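Local coordinates for protein nucleoside phosphorylase, putative (Trypanosoma brucei, PDB 3BJE) that phosphorolyses uridine to uracil and ribose 1-phosphate, working as a homodimeric uridine phosphorylase that also binds calcium, at residues R45-G50 with T86-I91; G53-I58 with V90-M95; S39-D44 with I67-D72; T82-P87 with I342-V347. All blocks are in the same frame, centred on the assembly; numbering follows the deposited sequence.

Contact 1: residues R45-G50 with T86-I91. With R1P (1-O-phosphono-alpha-D-ribofuranose), chain C.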
# COMPACT_ATOMS: atom_id res chain seq x y z
N ARG A 45 -20.28 11.02 6.31
CA ARG A 45 -19.86 11.41 4.98
C ARG A 45 -18.35 11.68 4.99
O ARG A 45 -17.89 12.54 5.74
CB ARG A 45 -20.62 12.65 4.51
CG ARG A 45 -22.07 12.38 4.15
CD ARG A 45 -22.75 13.64 3.65
NE ARG A 45 -24.14 13.41 3.22
CZ ARG A 45 -25.17 13.27 4.05
NH1 ARG A 45 -26.38 13.06 3.55
NH2 ARG A 45 -25.01 13.33 5.37
N ILE A 46 -17.62 10.96 4.15
CA ILE A 46 -16.16 10.94 4.17
C ILE A 46 -15.56 11.12 2.79
O ILE A 46 -16.01 10.51 1.83
CB ILE A 46 -15.66 9.57 4.73
CG1 ILE A 46 -16.21 9.35 6.15
CG2 ILE A 46 -14.13 9.48 4.72
CD1 ILE A 46 -16.02 7.93 6.73
N ILE A 47 -14.55 11.99 2.70
CA ILE A 47 -13.71 12.06 1.52
C ILE A 47 -12.38 11.40 1.83
O ILE A 47 -11.76 11.73 2.83
CB ILE A 47 -13.44 13.50 1.10
CG1 ILE A 47 -14.73 14.20 0.75
CG2 ILE A 47 -12.51 13.52 -0.11
CD1 ILE A 47 -14.57 15.66 0.43
N PHE A 48 -11.96 10.47 0.97
CA PHE A 48 -10.63 9.86 1.03
C PHE A 48 -9.71 10.60 0.07
O PHE A 48 -10.07 10.88 -1.08
CB PHE A 48 -10.66 8.40 0.57
CG PHE A 48 -11.16 7.40 1.57
CD1 PHE A 48 -11.25 7.66 2.93
CD2 PHE A 48 -11.44 6.14 1.12
CE1 PHE A 48 -11.68 6.66 3.79
CE2 PHE A 48 -11.86 5.15 1.97
CZ PHE A 48 -11.98 5.41 3.31
N VAL A 49 -8.51 10.89 0.52
CA VAL A 49 -7.45 11.37 -0.35
C VAL A 49 -6.23 10.51 -0.11
O VAL A 49 -6.05 10.00 0.96
CB VAL A 49 -7.10 12.85 -0.07
CG1 VAL A 49 -8.31 13.73 -0.41
CG2 VAL A 49 -6.65 13.06 1.38
N GLY A 50 -5.37 10.33 -1.10
CA GLY A 50 -4.19 9.52 -0.86
C GLY A 50 -3.11 10.31 -0.12
O GLY A 50 -2.47 9.81 0.81
N THR A 86 -23.57 20.38 6.71
CA THR A 86 -23.56 18.92 6.81
C THR A 86 -22.19 18.42 7.29
O THR A 86 -21.17 18.84 6.76
CB THR A 86 -23.86 18.30 5.45
OG1 THR A 86 -25.19 18.68 5.05
CG2 THR A 86 -23.74 16.76 5.49
N PRO A 87 -22.17 17.54 8.31
CA PRO A 87 -20.89 16.99 8.75
C PRO A 87 -20.16 16.24 7.66
O PRO A 87 -20.75 15.42 6.94
CB PRO A 87 -21.29 16.03 9.86
CG PRO A 87 -22.57 16.60 10.39
CD PRO A 87 -23.28 17.04 9.14
N VAL A 88 -18.86 16.53 7.57
CA VAL A 88 -17.98 15.82 6.65
C VAL A 88 -16.63 15.59 7.33
O VAL A 88 -16.18 16.40 8.14
CB VAL A 88 -17.78 16.60 5.33
CG1 VAL A 88 -16.79 15.85 4.40
CG2 VAL A 88 -19.11 16.82 4.62
N THR A 89 -16.02 14.45 7.02
CA THR A 89 -14.66 14.12 7.47
C THR A 89 -13.79 13.88 6.24
O THR A 89 -14.21 13.18 5.32
CB THR A 89 -14.63 12.84 8.35
OG1 THR A 89 -15.43 13.05 9.51
CG2 THR A 89 -13.20 12.47 8.78
N VAL A 90 -12.60 14.49 6.21
CA VAL A 90 -11.60 14.18 5.16
C VAL A 90 -10.53 13.33 5.85
O VAL A 90 -10.11 13.66 6.96
CB VAL A 90 -11.01 15.43 4.47
CG1 VAL A 90 -10.42 16.43 5.46
CG2 VAL A 90 -9.96 15.02 3.40
N ILE A 91 -10.15 12.23 5.19
CA ILE A 91 -9.15 11.29 5.68
C ILE A 91 -8.13 11.02 4.58
O ILE A 91 -8.51 10.71 3.43
CB ILE A 91 -9.77 9.92 6.06
CG1 ILE A 91 -10.77 10.09 7.20
CG2 ILE A 91 -8.68 8.91 6.43
CD1 ILE A 91 -11.56 8.82 7.54
C5 R1P C . 0.49 7.53 -6.59
O5 R1P C . 1.26 8.67 -7.00
C4 R1P C . -0.72 7.96 -5.77
O4 R1P C . -1.47 8.99 -6.44
C1 R1P C . -2.81 8.57 -6.67
C2 R1P C . -2.72 7.04 -6.66
O2 R1P C . -3.95 6.30 -6.51
C3 R1P C . -1.69 6.82 -5.54
O3 R1P C . -2.26 6.96 -4.23
O1 R1P C . -3.78 9.14 -5.72
P R1P C . -3.55 10.27 -4.60
O1P R1P C . -2.57 9.52 -3.68
O2P R1P C . -4.92 10.47 -3.99
O3P R1P C . -2.92 11.48 -5.21
O HOH W 1 -22.56 13.54 7.38

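Contact 2: residues G53-I58 with V90-M95. With CA (calcium ion), chain G; R1P (1-O-phosphono-alpha-D-ribofuranose), chain C.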
# COMPACT_ATOMS: atom_id res chain seq x y z
N GLY A 53 -0.99 15.61 2.46
CA GLY A 53 -0.98 17.06 2.20
C GLY A 53 -2.33 17.61 1.74
O GLY A 53 -2.64 18.79 1.98
N ARG A 54 -3.15 16.78 1.11
CA ARG A 54 -4.42 17.26 0.55
C ARG A 54 -5.50 17.48 1.63
O ARG A 54 -6.54 18.10 1.37
CB ARG A 54 -4.94 16.29 -0.52
CG ARG A 54 -6.01 16.88 -1.45
CD ARG A 54 -6.36 15.96 -2.65
NE ARG A 54 -5.15 15.53 -3.36
CZ ARG A 54 -4.87 14.27 -3.71
NH1 ARG A 54 -5.71 13.27 -3.49
NH2 ARG A 54 -3.71 14.02 -4.31
N VAL A 55 -5.26 16.97 2.83
CA VAL A 55 -6.23 17.07 3.91
C VAL A 55 -6.46 18.54 4.29
O VAL A 55 -7.59 18.98 4.43
CB VAL A 55 -5.78 16.26 5.16
CG1 VAL A 55 -6.61 16.62 6.38
CG2 VAL A 55 -5.87 14.75 4.88
N ASP A 56 -5.38 19.29 4.42
CA ASP A 56 -5.50 20.71 4.78
C ASP A 56 -6.12 21.56 3.68
O ASP A 56 -6.82 22.53 3.96
CB ASP A 56 -4.15 21.28 5.18
CG ASP A 56 -3.70 20.79 6.54
OD1 ASP A 56 -4.52 20.18 7.25
OD2 ASP A 56 -2.54 21.04 6.90
N VAL A 57 -5.87 21.18 2.43
CA VAL A 57 -6.46 21.89 1.31
C VAL A 57 -7.98 21.72 1.34
O VAL A 57 -8.74 22.69 1.20
CB VAL A 57 -5.89 21.40 -0.06
CG1 VAL A 57 -6.38 22.33 -1.17
CG2 VAL A 57 -4.36 21.34 -0.03
N ILE A 58 -8.43 20.49 1.56
CA ILE A 58 -9.85 20.18 1.62
C ILE A 58 -10.51 20.81 2.85
O ILE A 58 -11.58 21.40 2.75
CB ILE A 58 -10.10 18.66 1.59
CG1 ILE A 58 -9.72 18.13 0.21
CG2 ILE A 58 -11.56 18.35 1.89
CD1 ILE A 58 -9.80 16.61 0.08
N VAL A 90 -12.60 14.49 6.21
CA VAL A 90 -11.60 14.18 5.16
C VAL A 90 -10.53 13.33 5.85
O VAL A 90 -10.11 13.66 6.96
CB VAL A 90 -11.01 15.43 4.47
CG1 VAL A 90 -10.42 16.43 5.46
CG2 VAL A 90 -9.96 15.02 3.40
N ILE A 91 -10.15 12.23 5.19
CA ILE A 91 -9.15 11.29 5.68
C ILE A 91 -8.13 11.02 4.58
O ILE A 91 -8.51 10.71 3.43
CB ILE A 91 -9.77 9.92 6.06
CG1 ILE A 91 -10.77 10.09 7.20
CG2 ILE A 91 -8.68 8.91 6.43
CD1 ILE A 91 -11.56 8.82 7.54
N SER A 92 -6.84 11.15 4.91
CA SER A 92 -5.81 10.65 4.03
C SER A 92 -5.53 9.18 4.34
O SER A 92 -5.39 8.81 5.50
CB SER A 92 -4.51 11.46 4.12
OG SER A 92 -3.91 11.43 5.41
N THR A 93 -5.43 8.39 3.28
CA THR A 93 -5.23 6.97 3.42
C THR A 93 -3.81 6.53 3.14
O THR A 93 -3.44 5.41 3.47
CB THR A 93 -6.15 6.23 2.44
OG1 THR A 93 -5.80 6.57 1.10
CG2 THR A 93 -7.63 6.60 2.67
N GLY A 94 -3.02 7.41 2.53
CA GLY A 94 -1.75 6.99 1.94
C GLY A 94 -2.05 6.18 0.70
O GLY A 94 -3.19 6.08 0.26
N MET A 95 -1.02 5.55 0.14
CA MET A 95 -1.14 4.94 -1.18
C MET A 95 -1.55 3.49 -1.09
O MET A 95 -0.97 2.73 -0.31
CB MET A 95 0.18 5.07 -1.92
CG MET A 95 0.63 6.49 -2.05
SD MET A 95 2.08 6.71 -3.08
CE MET A 95 3.36 6.15 -1.95
CA CA G . 0.21 0.79 0.42
C5 R1P C . 0.49 7.53 -6.59
O5 R1P C . 1.26 8.67 -7.00
C4 R1P C . -0.72 7.96 -5.77
O4 R1P C . -1.47 8.99 -6.44
C1 R1P C . -2.81 8.57 -6.67
C2 R1P C . -2.72 7.04 -6.66
O2 R1P C . -3.95 6.30 -6.51
C3 R1P C . -1.69 6.82 -5.54
O3 R1P C . -2.26 6.96 -4.23
O1 R1P C . -3.78 9.14 -5.72
P R1P C . -3.55 10.27 -4.60
O1P R1P C . -2.57 9.52 -3.68
O2P R1P C . -4.92 10.47 -3.99
O3P R1P C . -2.92 11.48 -5.21

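Contact 3: residues S39-D44 with I67-D72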
# COMPACT_ATOMS: atom_id res chain seq x y z
N SER A 39 -15.14 7.26 17.70
CA SER A 39 -16.46 7.13 17.04
C SER A 39 -17.16 8.48 16.87
O SER A 39 -17.69 8.78 15.80
CB SER A 39 -17.38 6.20 17.82
OG SER A 39 -16.93 4.86 17.78
N ASP A 40 -17.15 9.29 17.92
CA ASP A 40 -17.92 10.54 17.91
C ASP A 40 -17.25 11.66 17.12
O ASP A 40 -17.82 12.74 16.99
CB ASP A 40 -18.33 10.99 19.32
CG ASP A 40 -17.17 11.47 20.20
OD1 ASP A 40 -15.99 11.44 19.79
OD2 ASP A 40 -17.46 11.87 21.35
N GLU A 41 -16.05 11.40 16.60
CA GLU A 41 -15.31 12.36 15.79
C GLU A 41 -15.41 12.12 14.29
O GLU A 41 -14.89 12.91 13.53
CB GLU A 41 -13.84 12.32 16.15
CG GLU A 41 -13.59 12.77 17.55
CD GLU A 41 -12.13 12.66 17.96
OE1 GLU A 41 -11.44 11.72 17.51
OE2 GLU A 41 -11.69 13.52 18.75
N LEU A 42 -16.06 11.03 13.88
CA LEU A 42 -16.09 10.62 12.48
C LEU A 42 -17.49 10.86 11.92
O LEU A 42 -18.47 10.34 12.46
CB LEU A 42 -15.73 9.14 12.38
CG LEU A 42 -15.75 8.52 10.99
CD1 LEU A 42 -14.72 9.21 10.11
CD2 LEU A 42 -15.47 7.02 11.12
N ALA A 43 -17.59 11.62 10.82
CA ALA A 43 -18.86 11.86 10.14
C ALA A 43 -19.29 10.65 9.31
O ALA A 43 -18.47 9.79 8.97
CB ALA A 43 -18.75 13.10 9.24
N ASP A 44 -20.57 10.58 8.97
CA ASP A 44 -21.09 9.55 8.05
C ASP A 44 -20.64 9.78 6.61
O ASP A 44 -20.65 8.84 5.81
CB ASP A 44 -22.62 9.53 8.06
CG ASP A 44 -23.21 9.05 9.37
OD1 ASP A 44 -22.49 8.47 10.19
OD2 ASP A 44 -24.42 9.26 9.57
N ILE A 67 -14.29 22.97 12.08
CA ILE A 67 -13.42 21.83 12.38
C ILE A 67 -13.44 21.57 13.87
O ILE A 67 -13.06 22.43 14.66
CB ILE A 67 -12.00 22.01 11.86
CG1 ILE A 67 -12.02 22.12 10.33
CG2 ILE A 67 -11.11 20.84 12.29
CD1 ILE A 67 -10.70 22.51 9.72
N ARG A 68 -13.94 20.39 14.24
CA ARG A 68 -14.18 20.05 15.66
C ARG A 68 -13.31 18.90 16.16
O ARG A 68 -13.25 18.67 17.37
CB ARG A 68 -15.66 19.70 15.88
CG ARG A 68 -16.12 18.42 15.18
CD ARG A 68 -17.60 18.19 15.38
NE ARG A 68 -18.08 16.94 14.77
CZ ARG A 68 -17.97 15.74 15.34
NH1 ARG A 68 -17.40 15.62 16.53
NH2 ARG A 68 -18.44 14.67 14.70
N ALA A 69 -12.65 18.20 15.25
CA ALA A 69 -11.81 17.05 15.58
C ALA A 69 -10.81 16.87 14.46
O ALA A 69 -11.15 17.03 13.30
CB ALA A 69 -12.66 15.80 15.73
N SER A 70 -9.57 16.57 14.81
CA SER A 70 -8.53 16.28 13.84
C SER A 70 -7.33 15.67 14.53
O SER A 70 -7.01 16.01 15.69
CB SER A 70 -8.09 17.54 13.11
OG SER A 70 -7.57 18.49 14.03
N ARG A 71 -6.67 14.75 13.83
CA ARG A 71 -5.48 14.11 14.35
C ARG A 71 -4.68 13.51 13.21
O ARG A 71 -5.24 13.10 12.21
CB ARG A 71 -5.83 13.05 15.39
CG ARG A 71 -4.62 12.50 16.12
CD ARG A 71 -4.98 11.71 17.36
NE ARG A 71 -3.88 10.82 17.73
CZ ARG A 71 -3.92 9.90 18.70
NH1 ARG A 71 -5.02 9.74 19.43
NH2 ARG A 71 -2.86 9.13 18.94
N ASP A 72 -3.35 13.46 13.39
CA ASP A 72 -2.42 12.95 12.38
C ASP A 72 -1.64 11.76 12.94
O ASP A 72 -1.25 11.79 14.12
CB ASP A 72 -1.44 14.05 11.99
CG ASP A 72 -2.12 15.29 11.44
OD1 ASP A 72 -3.35 15.30 11.24
OD2 ASP A 72 -1.40 16.27 11.17
O HOH W 2 -13.05 16.01 19.49
O HOH W 3 -19.84 11.69 14.46

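Contact 4: residues T82-P87 with I342-V347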
# COMPACT_ATOMS: atom_id res chain seq x y z
N THR A 82 -17.92 20.79 8.92
CA THR A 82 -19.17 20.77 8.17
C THR A 82 -18.96 21.48 6.85
O THR A 82 -18.05 22.29 6.71
CB THR A 82 -20.33 21.46 8.95
OG1 THR A 82 -20.01 22.83 9.20
CG2 THR A 82 -20.63 20.77 10.28
N TYR A 83 -19.82 21.14 5.89
CA TYR A 83 -19.87 21.80 4.60
C TYR A 83 -21.32 22.11 4.32
O TYR A 83 -22.14 21.20 4.25
CB TYR A 83 -19.31 20.92 3.47
CG TYR A 83 -19.33 21.62 2.12
CD1 TYR A 83 -18.39 22.61 1.82
CD2 TYR A 83 -20.29 21.32 1.17
CE1 TYR A 83 -18.41 23.27 0.60
CE2 TYR A 83 -20.31 21.99 -0.07
CZ TYR A 83 -19.37 22.95 -0.34
OH TYR A 83 -19.38 23.60 -1.56
N LYS A 84 -21.64 23.41 4.20
CA LYS A 84 -23.02 23.87 4.06
C LYS A 84 -23.89 23.29 5.17
O LYS A 84 -25.08 23.01 4.98
CB LYS A 84 -23.55 23.57 2.65
CG LYS A 84 -22.81 24.38 1.59
CD LYS A 84 -23.45 24.30 0.22
CE LYS A 84 -22.86 25.39 -0.69
NZ LYS A 84 -23.30 25.29 -2.13
N GLY A 85 -23.28 23.16 6.34
CA GLY A 85 -23.95 22.65 7.51
C GLY A 85 -23.98 21.15 7.71
O GLY A 85 -24.35 20.69 8.77
N THR A 86 -23.57 20.38 6.71
CA THR A 86 -23.56 18.92 6.81
C THR A 86 -22.19 18.42 7.29
O THR A 86 -21.17 18.84 6.76
CB THR A 86 -23.86 18.30 5.45
OG1 THR A 86 -25.19 18.68 5.05
CG2 THR A 86 -23.74 16.76 5.49
N PRO A 87 -22.17 17.54 8.31
CA PRO A 87 -20.89 16.99 8.75
C PRO A 87 -20.16 16.24 7.66
O PRO A 87 -20.75 15.42 6.94
CB PRO A 87 -21.29 16.03 9.86
CG PRO A 87 -22.57 16.60 10.39
CD PRO A 87 -23.28 17.04 9.14
N ILE A 342 -16.65 17.69 -5.33
CA ILE A 342 -16.81 16.49 -4.50
C ILE A 342 -17.51 16.78 -3.17
O ILE A 342 -18.31 15.97 -2.71
CB ILE A 342 -15.47 15.75 -4.29
CG1 ILE A 342 -14.95 15.22 -5.63
CG2 ILE A 342 -15.64 14.60 -3.30
CD1 ILE A 342 -15.90 14.24 -6.28
N LEU A 343 -17.24 17.93 -2.56
CA LEU A 343 -17.95 18.32 -1.34
C LEU A 343 -19.44 18.48 -1.65
O LEU A 343 -20.30 18.00 -0.89
CB LEU A 343 -17.36 19.60 -0.74
CG LEU A 343 -16.04 19.39 0.03
CD1 LEU A 343 -15.30 20.71 0.28
CD2 LEU A 343 -16.27 18.65 1.34
N GLU A 344 -19.74 19.13 -2.76
CA GLU A 344 -21.13 19.30 -3.18
C GLU A 344 -21.79 17.94 -3.40
O GLU A 344 -22.92 17.73 -2.95
CB GLU A 344 -21.23 20.12 -4.46
CG GLU A 344 -20.87 21.60 -4.26
CD GLU A 344 -21.95 22.40 -3.55
OE1 GLU A 344 -23.15 22.08 -3.69
OE2 GLU A 344 -21.58 23.37 -2.86
N ALA A 345 -21.10 17.04 -4.08
CA ALA A 345 -21.67 15.73 -4.39
C ALA A 345 -21.91 14.94 -3.12
O ALA A 345 -22.93 14.28 -2.97
CB ALA A 345 -20.75 14.94 -5.36
N LEU A 346 -20.96 15.06 -2.19
CA LEU A 346 -20.98 14.29 -0.97
C LEU A 346 -22.17 14.67 -0.08
O LEU A 346 -22.88 13.80 0.41
CB LEU A 346 -19.66 14.51 -0.22
CG LEU A 346 -19.47 13.66 1.03
CD1 LEU A 346 -19.49 12.16 0.70
CD2 LEU A 346 -18.17 14.02 1.77
N VAL A 347 -22.40 15.97 0.10
CA VAL A 347 -23.51 16.41 0.97
C VAL A 347 -24.87 16.28 0.29
O VAL A 347 -25.90 16.36 0.97
CB VAL A 347 -23.32 17.85 1.49
CG1 VAL A 347 -21.98 17.99 2.20
CG2 VAL A 347 -23.46 18.89 0.37
O HOH W 4 -26.94 16.53 3.53

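Contact 1: residues R45-G50 with T86-I91
Arg45 and Thr86 meet where two parallel strands begin. In one of two modelled conformers, Arg45 CB rests 3.7 Å from Pro87 O. CG stands anti to the carbonyl carbon (chi1 -73°), and the chain then runs extended to NE, crossing the Thr86 side chain at about a right angle. Arg45 CD lies 3.8 Å from Thr86 CG2, NE and CZ face that methyl, and at the tip Arg45 NH2 comes within 3.7 Å of it. Arg45 NH2 also donates to a water in the guanidinium plane, 3.2 Å away, and that water donates to Pro87 O at 2.6 Å. NE weakly bonds Leu346 O of helix 329-348, and NH1 forms a long, weak ion pair with the C-terminal carboxylate of Ala349. A long arginine suits this partly exposed end.

Further in, the backbones pair: Arg45 O accepts from Thr89 N at 3.0 Å, Thr89 O from Ile47 N, Ile47 O from Ile91 N, and Ile91 O from Val49 N. The short segment axes make an angle of 19°. Beta-branched isoleucine, valine and threonine suit the extended backbone. Ile46, Phe48 and Ile91 share the face covered by helix 97-112, where Ile46 CG2 touches Ile91 CD1 at 3.9 Å and the Phe48 ring lies alongside Ile91. Ile47 turns the other way, toward helix 329-348. At the far end Gly50 N bonds O2P of ribose 1-phosphate at 2.9 Å, where a CB would run into O1P. This parallel strand pair belongs to the mixed sheet at the core of the nucleoside phosphorylase fold, delivering a glycine to the phosphate pocket.

Contact 2: residues G53-I58 with V90-M95
Val55 and Ile58 meet Val90 and Ser92 without one hydrogen bond between the segments, although the same two segments reach a phosphate and a calcium ion. A helix here lies against one face of the sheet of the nucleoside phosphorylase fold, its short axis running nearly antiparallel to that of the strand, 168° between directions. Beta-branched valine and isoleucine carry methyl groups close to the backbone. Val55 splits its methyls, CG1 lying 3.9 Å from Val90 CG1 while CG2 presses on Ser92 CB at 3.6 Å. Ile58 crosses Val90 obliquely and brings CD1 to 3.7 Å from Val90 CG2. The buried Ser92 hydroxyl is engaged by Arg77 N and Glu75 O.

Beyond the packing the segments part to serve two sites. Arg54 presents the edge of its guanidinium to ribose 1-phosphate, NH1 bonding O2P at 3.0 Å and NH2 bonding O3P at 2.8 Å, both nearly straight, a paired grip suited to a phosphate. Gly94 adopts a positive phi of 72°, which favours glycine, before Met95 lays its side chain against the sugar. Met95 O binds calcium at 2.4 Å, sharing the ion with Asp98 and Asn99 and with the same three residues of the second subunit.

Contact 3: residues S39-D44 with I67-D72
Arg68 reaches across to Asp40 and takes hold of its backbone carbonyl, in the short 3-10 turn 39-41. Both terminal nitrogens of the guanidinium converge end-on on Asp40 O, which lies close to the guanidinium plane: Arg68 NH1 at 2.9 Å, in the carbonyl plane on a lone pair, and Arg68 NH2 at 3.1 Å, tilted 30° from the carbonyl plane. CG sits between the backbone N and the carbonyl carbon (chi1 67°), and from there the chain runs extended to NE. Arginine suits the place because two adjacent N-H groups can share one acceptor at long reach. The carboxylate of Asp40 is not part of this grip; its OD1 is 5.5 Å from Arg68 NH1, a separation at which opposite charges may still attract.

Water adds further links. One molecule donates to Leu42 O at 2.8 Å and accepts weakly from Arg68 NH2. A second donates to Glu41 OE2 at 2.9 Å and weakly to Arg68 O. Glu41 OE1 has its partner in Lys38 N.

The apolar share is small. Ala69 CB lies 3.7 Å from both CB and CG of Glu41, so a lone methyl fits against the aliphatic part of a glutamate whose oxygens also have polar partners.

The contact joins the loop leading into strand 45-49 to the start of strand 69-73, itself paired antiparallel with strand 76-83. Thr80 of that neighbour bonds Glu41 O, and Phe78 packs on Glu41 and Ala69. On the inward side, Leu42 fits between strand 86-92 and helix 97-112.

Contact 4: residues T82-P87 with I342-V347
Glu344 OE2 is gripped by two donors, Tyr83 OH at 2.6 Å and Lys84 NZ at 2.7 Å, where a beta hairpin leans on the C-terminal helix. Lysine takes the syn lone pair in a salt bridge, whereas the tyrosine hydroxyl comes from the anti side. Two donors, one of them cationic, would favour the ionised glutamate. Its chain bends at chi2 to carry the carboxylate to the ring edge, with the two planes 81° apart.

The hairpin is closed by a type I' turn from Tyr83 to Thr86. Gly85 suits its third position, because a CB there would be jammed against the preceding carbonyl oxygen. Asp63 bonds the turn from outside through the N-H groups of Lys84 and Gly85.

Tyr83 is the hub. CG stands anti to the backbone N (chi1 -179°), from where the ring reaches across to the helix. Leu343 CB sits over the centre of one face, 3.7 Å from the centroid and 5° off the normal, a CH-pi contact. Lys84 CG lies on the opposite face, toward the rim. Tyrosine thus offers a broad apolar surface beside a hydroxyl that reaches the acid. At the edge, Tyr83 CD2 meets Val347 CG1 at 3.9 Å.

Val347, one helical turn after Leu343, presents its branched methyls to the hairpin, and its CG1 also lies 3.8 Å from Thr86 CB. Beside this apolar patch a water spans hairpin and helix, 3.2 Å from Thr86 OG1 and donating to Val347 O at 2.8 Å.

Contacts 1 and 2 are the buried pair and share Val90 and Ile91. In contact 1 strand 86-92 is held edge to edge by backbone bonds, in contact 2 its face meets a helix through apolar side-chain contacts with no hydrogen bond, and both run on to the same ribose 1-phosphate. Contacts 3 and 4 are partly buried, nearer the surface and away from the sites; they add charged side chains and bridging waters to their apolar contacts. Contact 4 shares Thr86 and Pro87 with contact 1, whose Ile47 packs on Leu343 and Leu346 of its helix. Contact 3 meets contact 1 through Ala43 N and Thr89 OG1. Strand 86-92 or its hairpin partner 76-83 thus touches all four.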